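Local coordinates for probable sulfate-binding lipoprotein SubI (Mycobacterium tuberculosis, PDB 6DDN) that probably binds sulfate outside the cytoplasmic membrane and carries it to a transport system, at residues A68-P71 with A72-S76; G193-N196 with Q197-I200; Q284-V287 with Q288-K291. All blocks are in the same frame, centred on the assembly; numbering follows the deposited sequence.

Overall arrangement
Along the chain contact 1 comes first, then contact 2, then contact 3, each a local one made within a single run of residues. Contact 1 is the C-terminal end of helix 63-74, the helix of the beta-alpha-beta unit that joins the parallel strands 53-58 and 83-88. Contact 3, the start of helix 287-295, lies about 11 Å from contact 1, centre to centre, and touches it: Val69 packs on Gln284 and Ala289, and Ala72 on Gln288. Contact 2 opens helix 196-210 on the opposite side of the chain's centre, about 45 Å from contact 1 and about 38 Å from contact 3 between centres. Contacts 1 and 3 therefore lie where helices 63-74 and 287-295, far apart in sequence, meet; contact 2 is a separate surface cap.

Contact 1 (A68-P71 with A72-S76); sequences AVIP and AFNAS
The carbonyl oxygens of Val69 and Ile70 accept from the amides of Phe73 and Asn74 in the last turns of helix 63-74, the helix of a beta-alpha-beta unit whose strands are 53-58 and 83-88. The evidence for the helical turn is in the backbone bonds. Phe73 N donates to Val69 O at 2.7 Å with an N-H...O angle of 158°, and Asn74 N gives Ile70 O a bond of the same length. The next bond in the series is poorer: Ala75 N reaches Pro71 O at 3.1 Å, but the N-H...O angle of 126° makes it weak, so the helical bonding slackens toward Ala75.

Packing contacts accompany these bonds. The methyl of Ala72 rests 3.4 Å from Val69 O. CB of Phe73 stands 3.4 Å from Ile70 O, while CG lies anti to the backbone N (chi1 176°) and carries the ring away from the preceding turn, to meet the rings of Phe280 and Phe283 on helix 274-284. Ile70 turns its side chain to Val84 and Thr86 of strand 83-88, thus joining helix to sheet.

The Asn74 side chain runs alongside Ile70 in the same direction, but its polar bonds go outside this turn. Its amide nitrogen ND2 is hydrogen-bonded to Val82 O and Gly79 O, which ties the helix end to the residues leading into strand 83-88. The other amide atom, Asn74 OD1, comes to 3.2 Å from the branch methyl CG2 of Ile70.

Contact 2 (G193-N196 with Q197-I200); sequences GRNN and QAGI
Ile200 N donates to Asn196 O at 3.2 Å with an N-H...O angle of 165°, a backbone bond that closes the first turn of helix 196-210; the donor is tilted 27° from the carbonyl plane. The chain enters this turn from an irregular loop: the backbone of Asn195 is not helical, whereas Asn196 and the residues that follow have helical angles.

Among the side chains, Asn195 does the capping. Its CG stands anti to the backbone N (chi1 166°), which swings the amide back over the start of the helix, where OD1 accepts from Ala198 N at 2.8 Å; the exact place of OD1 is less sure. Asn196 and Ile200, one turn apart, cross at a slant. CG1 of Ile200 sits 3.1 Å from Asn196 O and 3.9 Å from Asn196 ND2, so this branch lies close to the carbonyl and more loosely by the amide nitrogen. The other end of that amide, Asn196 OD1, is bonded to Tyr186 OH, which links the new helix to helix 177-190 before it. A side-chain oxygen accepting from the backbone N-H three residues later is the mark of an asparagine N-cap, here at a surface helix start.

Contact 3 (Q284-V287 with Q288-K291); sequences QYTV and QAQK. With PEG (di(hydroxyethyl)ether), chain N.
Thr286 reaches forward to Ala289 N at the start of helix 287-295, while Gln290 folds back to Gln284 O. The hydroxyl of Thr286 lies between its own backbone N and carbonyl carbon (chi1 62°), a position from which OG1 accepts from Ala289 N at 3.2 Å with an N-H...O angle of 161°. The same oxygen also bonds to Phe283 O, joining the cap to helix 274-284. The methyl of Ala289 points toward the preceding segment 284-287, 3.3 Å from Gln284 O.

The chain of Gln290 is bent at chi2 (-74°), which folds its amide back toward Gln284: NE2 donates to Gln284 O at 3.2 Å, coming from above the carbonyl plane. NE2 also bonds to Pro137 O, and OE1 to Asp302 N, so both ends of this buried amide have partners. In the backbone, Gln290 N donates to Thr286 O at 3.0 Å. Lys291 lays its extended chain along Val287, with CE 4.0 Å from Val287 CG1.

A di(hydroxyethyl)ether molecule, probably from the crystallisation liquor, takes the first amides of the helix, Val287 N binding its O2 at 3.1 Å and Gln288 N its O1. The Thr286 OG1 to Ala289 N bond makes a threonine N-cap between helices 274-284 and 287-295.

Contact 1 (A68-P71 with A72-S76)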
loop_
_atom_site.group_PDB
_atom_site.type_symbol
_atom_site.label_atom_id
_atom_site.label_comp_id
_atom_site.label_asym_id
_atom_site.label_seq_id
_atom_site.Cartn_x
_atom_site.Cartn_y
_atom_site.Cartn_z
ATOM N N ALA A 68 6.123 13.683 -6.385
ATOM C CA ALA A 68 7.483 13.792 -6.897
ATOM C C ALA A 68 7.610 13.331 -8.338
ATOM O O ALA A 68 8.472 13.832 -9.066
ATOM C CB ALA A 68 8.448 12.980 -6.028
ATOM N N VAL A 69 6.761 12.395 -8.766
ATOM C CA VAL A 69 6.841 11.867 -10.121
ATOM C C VAL A 69 6.154 12.801 -11.113
ATOM O O VAL A 69 6.620 12.973 -12.245
ATOM C CB VAL A 69 6.244 10.448 -10.158
ATOM C CG1 VAL A 69 5.681 10.133 -11.532
ATOM C CG2 VAL A 69 7.290 9.424 -9.754
ATOM N N ILE A 70 5.042 13.421 -10.705
ATOM C CA ILE A 70 4.295 14.286 -11.620
ATOM C C ILE A 70 5.141 15.446 -12.136
ATOM O O ILE A 70 5.126 15.695 -13.353
ATOM C CB ILE A 70 2.985 14.751 -10.959
ATOM C CG1 ILE A 70 2.031 13.567 -10.783
ATOM C CG2 ILE A 70 2.328 15.851 -11.781
ATOM C CD1 ILE A 70 0.952 13.802 -9.750
ATOM N N PRO A 71 5.884 16.187 -11.300
ATOM C CA PRO A 71 6.782 17.211 -11.864
ATOM C C PRO A 71 7.788 16.646 -12.851
ATOM O O PRO A 71 8.071 17.284 -13.873
ATOM C CB PRO A 71 7.468 17.795 -10.621
ATOM C CG PRO A 71 6.508 17.553 -9.518
ATOM C CD PRO A 71 5.887 16.225 -9.826
ATOM N N ALA A 72 8.336 15.460 -12.577
ATOM C CA ALA A 72 9.236 14.828 -13.537
ATOM C C ALA A 72 8.498 14.442 -14.809
ATOM O O ALA A 72 9.040 14.566 -15.915
ATOM C CB ALA A 72 9.896 13.600 -12.913
ATOM N N PHE A 73 7.263 13.964 -14.674
ATOM C CA PHE A 73 6.449 13.675 -15.846
ATOM C C PHE A 73 6.197 14.941 -16.654
ATOM O O PHE A 73 6.354 14.953 -17.880
ATOM C CB PHE A 73 5.133 13.032 -15.410
ATOM C CG PHE A 73 4.171 12.789 -16.532
ATOM C CD1 PHE A 73 4.523 11.986 -17.603
ATOM C CD2 PHE A 73 2.908 13.354 -16.507
ATOM C CE1 PHE A 73 3.632 11.755 -18.633
ATOM C CE2 PHE A 73 2.014 13.121 -17.530
ATOM C CZ PHE A 73 2.376 12.325 -18.596
ATOM N N ASN A 74 5.832 16.031 -15.974
ATOM C CA ASN A 74 5.529 17.280 -16.663
ATOM C C ASN A 74 6.755 17.900 -17.321
ATOM O O ASN A 74 6.605 18.772 -18.183
ATOM C CB ASN A 74 4.897 18.276 -15.689
ATOM C CG ASN A 74 3.491 17.881 -15.282
ATOM O OD1 ASN A 74 3.126 17.954 -14.109
ATOM N ND2 ASN A 74 2.694 17.453 -16.254
ATOM N N ALA A 75 7.958 17.477 -16.941
ATOM C CA ALA A 75 9.178 17.955 -17.571
ATOM C C ALA A 75 9.658 17.042 -18.692
ATOM O O ALA A 75 10.768 17.234 -19.199
ATOM C CB ALA A 75 10.284 18.123 -16.525
ATOM N N SER A 76 8.854 16.060 -19.088
ATOM C CA SER A 76 9.203 15.135 -20.155
ATOM C C SER A 76 8.447 15.490 -21.431
ATOM O O SER A 76 7.543 16.328 -21.436
ATOM C CB SER A 76 8.902 13.695 -19.736
ATOM O OG SER A 76 7.522 13.410 -19.876
#

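Contact 2 (G193-N196 with Q197-I200)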
loop_
_atom_site.group_PDB
_atom_site.type_symbol
_atom_site.label_atom_id
_atom_site.label_comp_id
_atom_site.label_asym_id
_atom_site.label_seq_id
_atom_site.Cartn_x
_atom_site.Cartn_y
_atom_site.Cartn_z
ATOM N N GLY A 193 0.191 -20.229 5.610
ATOM C CA GLY A 193 -0.974 -21.055 5.378
ATOM C C GLY A 193 -0.859 -22.500 5.807
ATOM O O GLY A 193 -1.800 -23.271 5.575
ATOM N N ARG A 194 0.249 -22.903 6.428
ATOM C CA ARG A 194 0.401 -24.301 6.811
ATOM C C ARG A 194 -0.464 -24.624 8.025
ATOM O O ARG A 194 -1.409 -25.412 7.924
ATOM C CB ARG A 194 1.873 -24.632 7.065
ATOM C CG ARG A 194 2.638 -24.888 5.772
ATOM C CD ARG A 194 4.042 -24.321 5.817
ATOM N NE ARG A 194 4.664 -24.266 4.497
ATOM C CZ ARG A 194 4.964 -23.140 3.852
ATOM N NH1 ARG A 194 4.699 -21.963 4.402
ATOM N NH2 ARG A 194 5.533 -23.189 2.656
ATOM N N ASN A 195 -0.164 -24.015 9.171
ATOM C CA ASN A 195 -1.034 -24.130 10.341
ATOM C C ASN A 195 -1.989 -22.939 10.304
ATOM O O ASN A 195 -1.780 -21.898 10.930
ATOM C CB ASN A 195 -0.203 -24.198 11.617
ATOM C CG ASN A 195 -1.023 -23.972 12.864
ATOM O OD1 ASN A 195 -1.211 -22.844 13.287
ATOM N ND2 ASN A 195 -1.496 -25.045 13.470
ATOM N N ASN A 196 -3.053 -23.096 9.510
ATOM C CA ASN A 196 -3.989 -22.001 9.282
ATOM C C ASN A 196 -4.672 -21.546 10.565
ATOM O O ASN A 196 -5.104 -20.392 10.649
ATOM C CB ASN A 196 -5.032 -22.418 8.237
ATOM C CG ASN A 196 -6.254 -21.515 8.227
ATOM O OD1 ASN A 196 -6.300 -20.523 7.500
ATOM N ND2 ASN A 196 -7.261 -21.867 9.022
ATOM N N GLN A 197 -4.753 -22.412 11.576
ATOM C CA GLN A 197 -5.522 -22.066 12.767
ATOM C C GLN A 197 -4.791 -21.068 13.661
ATOM O O GLN A 197 -5.404 -20.101 14.125
ATOM C CB GLN A 197 -5.887 -23.331 13.546
ATOM C CG GLN A 197 -6.822 -23.091 14.732
ATOM C CD GLN A 197 -8.130 -22.405 14.352
ATOM O OE1 GLN A 197 -8.570 -22.455 13.202
ATOM N NE2 GLN A 197 -8.759 -21.761 15.329
ATOM N N ALA A 198 -3.493 -21.262 13.924
ATOM C CA ALA A 198 -2.807 -20.292 14.778
ATOM C C ALA A 198 -2.561 -18.973 14.063
ATOM O O ALA A 198 -2.325 -17.960 14.728
ATOM C CB ALA A 198 -1.481 -20.837 15.309
ATOM N N GLY A 199 -2.595 -18.962 12.731
ATOM C CA GLY A 199 -2.669 -17.692 12.032
ATOM C C GLY A 199 -3.957 -16.961 12.351
ATOM O O GLY A 199 -3.947 -15.785 12.731
ATOM N N ILE A 200 -5.087 -17.662 12.225
ATOM C CA ILE A 200 -6.381 -17.083 12.577
ATOM C C ILE A 200 -6.427 -16.751 14.063
ATOM O O ILE A 200 -6.867 -15.666 14.463
ATOM C CB ILE A 200 -7.521 -18.041 12.183
ATOM C CG1 ILE A 200 -7.483 -18.341 10.684
ATOM C CG2 ILE A 200 -8.867 -17.457 12.579
ATOM C CD1 ILE A 200 -8.113 -17.273 9.829
#

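Contact 3 (Q284-V287 with Q288-K291)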
loop_
_atom_site.group_PDB
_atom_site.type_symbol
_atom_site.label_atom_id
_atom_site.label_comp_id
_atom_site.label_asym_id
_atom_site.label_seq_id
_atom_site.Cartn_x
_atom_site.Cartn_y
_atom_site.Cartn_z
ATOM N N GLN A 284 5.874 5.715 -15.298
ATOM C CA GLN A 284 6.200 5.219 -13.965
ATOM C C GLN A 284 7.278 4.146 -14.007
ATOM O O GLN A 284 8.088 4.044 -13.077
ATOM C CB GLN A 284 4.944 4.672 -13.286
ATOM C CG GLN A 284 3.809 5.671 -13.191
ATOM C CD GLN A 284 4.272 7.014 -12.675
ATOM O OE1 GLN A 284 5.050 7.091 -11.724
ATOM N NE2 GLN A 284 3.803 8.084 -13.306
ATOM N N TYR A 285 7.307 3.343 -15.066
ATOM C CA TYR A 285 8.275 2.261 -15.179
ATOM C C TYR A 285 9.611 2.717 -15.750
ATOM O O TYR A 285 10.517 1.889 -15.895
ATOM C CB TYR A 285 7.691 1.131 -16.033
ATOM C CG TYR A 285 6.471 0.499 -15.402
ATOM C CD1 TYR A 285 6.599 -0.525 -14.473
ATOM C CD2 TYR A 285 5.193 0.940 -15.720
ATOM C CE1 TYR A 285 5.487 -1.099 -13.884
ATOM C CE2 TYR A 285 4.073 0.370 -15.136
ATOM C CZ TYR A 285 4.227 -0.649 -14.219
ATOM O OH TYR A 285 3.119 -1.220 -13.635
ATOM N N THR A 286 9.756 3.999 -16.074
ATOM C CA THR A 286 11.041 4.509 -16.522
ATOM C C THR A 286 12.058 4.445 -15.388
ATOM O O THR A 286 11.713 4.334 -14.208
ATOM C CB THR A 286 10.915 5.949 -17.017
ATOM O OG1 THR A 286 10.485 6.787 -15.937
ATOM C CG2 THR A 286 9.915 6.039 -18.159
ATOM N N VAL A 287 13.335 4.514 -15.764
ATOM C CA VAL A 287 14.399 4.469 -14.766
ATOM C C VAL A 287 14.270 5.640 -13.800
ATOM O O VAL A 287 14.389 5.475 -12.579
ATOM C CB VAL A 287 15.774 4.446 -15.460
ATOM C CG1 VAL A 287 16.870 4.880 -14.498
ATOM C CG2 VAL A 287 16.059 3.061 -16.027
ATOM N N GLN A 288 13.994 6.834 -14.330
ATOM C CA GLN A 288 13.900 8.022 -13.487
ATOM C C GLN A 288 12.758 7.902 -12.488
ATOM O O GLN A 288 12.945 8.120 -11.285
ATOM C CB GLN A 288 13.723 9.268 -14.354
ATOM C CG GLN A 288 13.719 10.567 -13.564
ATOM C CD GLN A 288 13.161 11.734 -14.357
ATOM O OE1 GLN A 288 12.568 11.551 -15.422
ATOM N NE2 GLN A 288 13.342 12.942 -13.836
ATOM N N ALA A 289 11.562 7.552 -12.968
ATOM C CA ALA A 289 10.412 7.450 -12.076
ATOM C C ALA A 289 10.631 6.389 -11.007
ATOM O O ALA A 289 10.241 6.577 -9.849
ATOM C CB ALA A 289 9.148 7.152 -12.877
ATOM N N GLN A 290 11.254 5.265 -11.374
ATOM C CA GLN A 290 11.544 4.230 -10.387
ATOM C C GLN A 290 12.517 4.736 -9.332
ATOM O O GLN A 290 12.369 4.429 -8.143
ATOM C CB GLN A 290 12.096 2.984 -11.079
ATOM C CG GLN A 290 11.056 2.219 -11.873
ATOM C CD GLN A 290 10.097 1.455 -10.986
ATOM O OE1 GLN A 290 10.425 0.384 -10.478
ATOM N NE2 GLN A 290 8.903 2.004 -10.792
ATOM N N LYS A 291 13.518 5.517 -9.746
ATOM C CA LYS A 291 14.400 6.155 -8.776
ATOM C C LYS A 291 13.619 7.101 -7.872
ATOM O O LYS A 291 13.868 7.165 -6.662
ATOM C CB LYS A 291 15.517 6.914 -9.493
ATOM C CG LYS A 291 16.665 6.058 -9.983
ATOM C CD LYS A 291 17.719 6.929 -10.649
ATOM C CE LYS A 291 18.858 6.104 -11.225
ATOM N NZ LYS A 291 19.613 6.875 -12.254
HETATM C C1 PEG N . 14.242 7.691 -18.002
HETATM O O1 PEG N . 14.631 7.085 -16.802
HETATM C C2 PEG N . 14.396 6.678 -19.136
HETATM O O2 PEG N . 14.120 5.392 -18.653
HETATM C C3 PEG N . 14.361 4.372 -19.578
HETATM C C4 PEG N . 13.309 3.283 -19.395
HETATM O O4 PEG N . 12.038 3.853 -19.562
#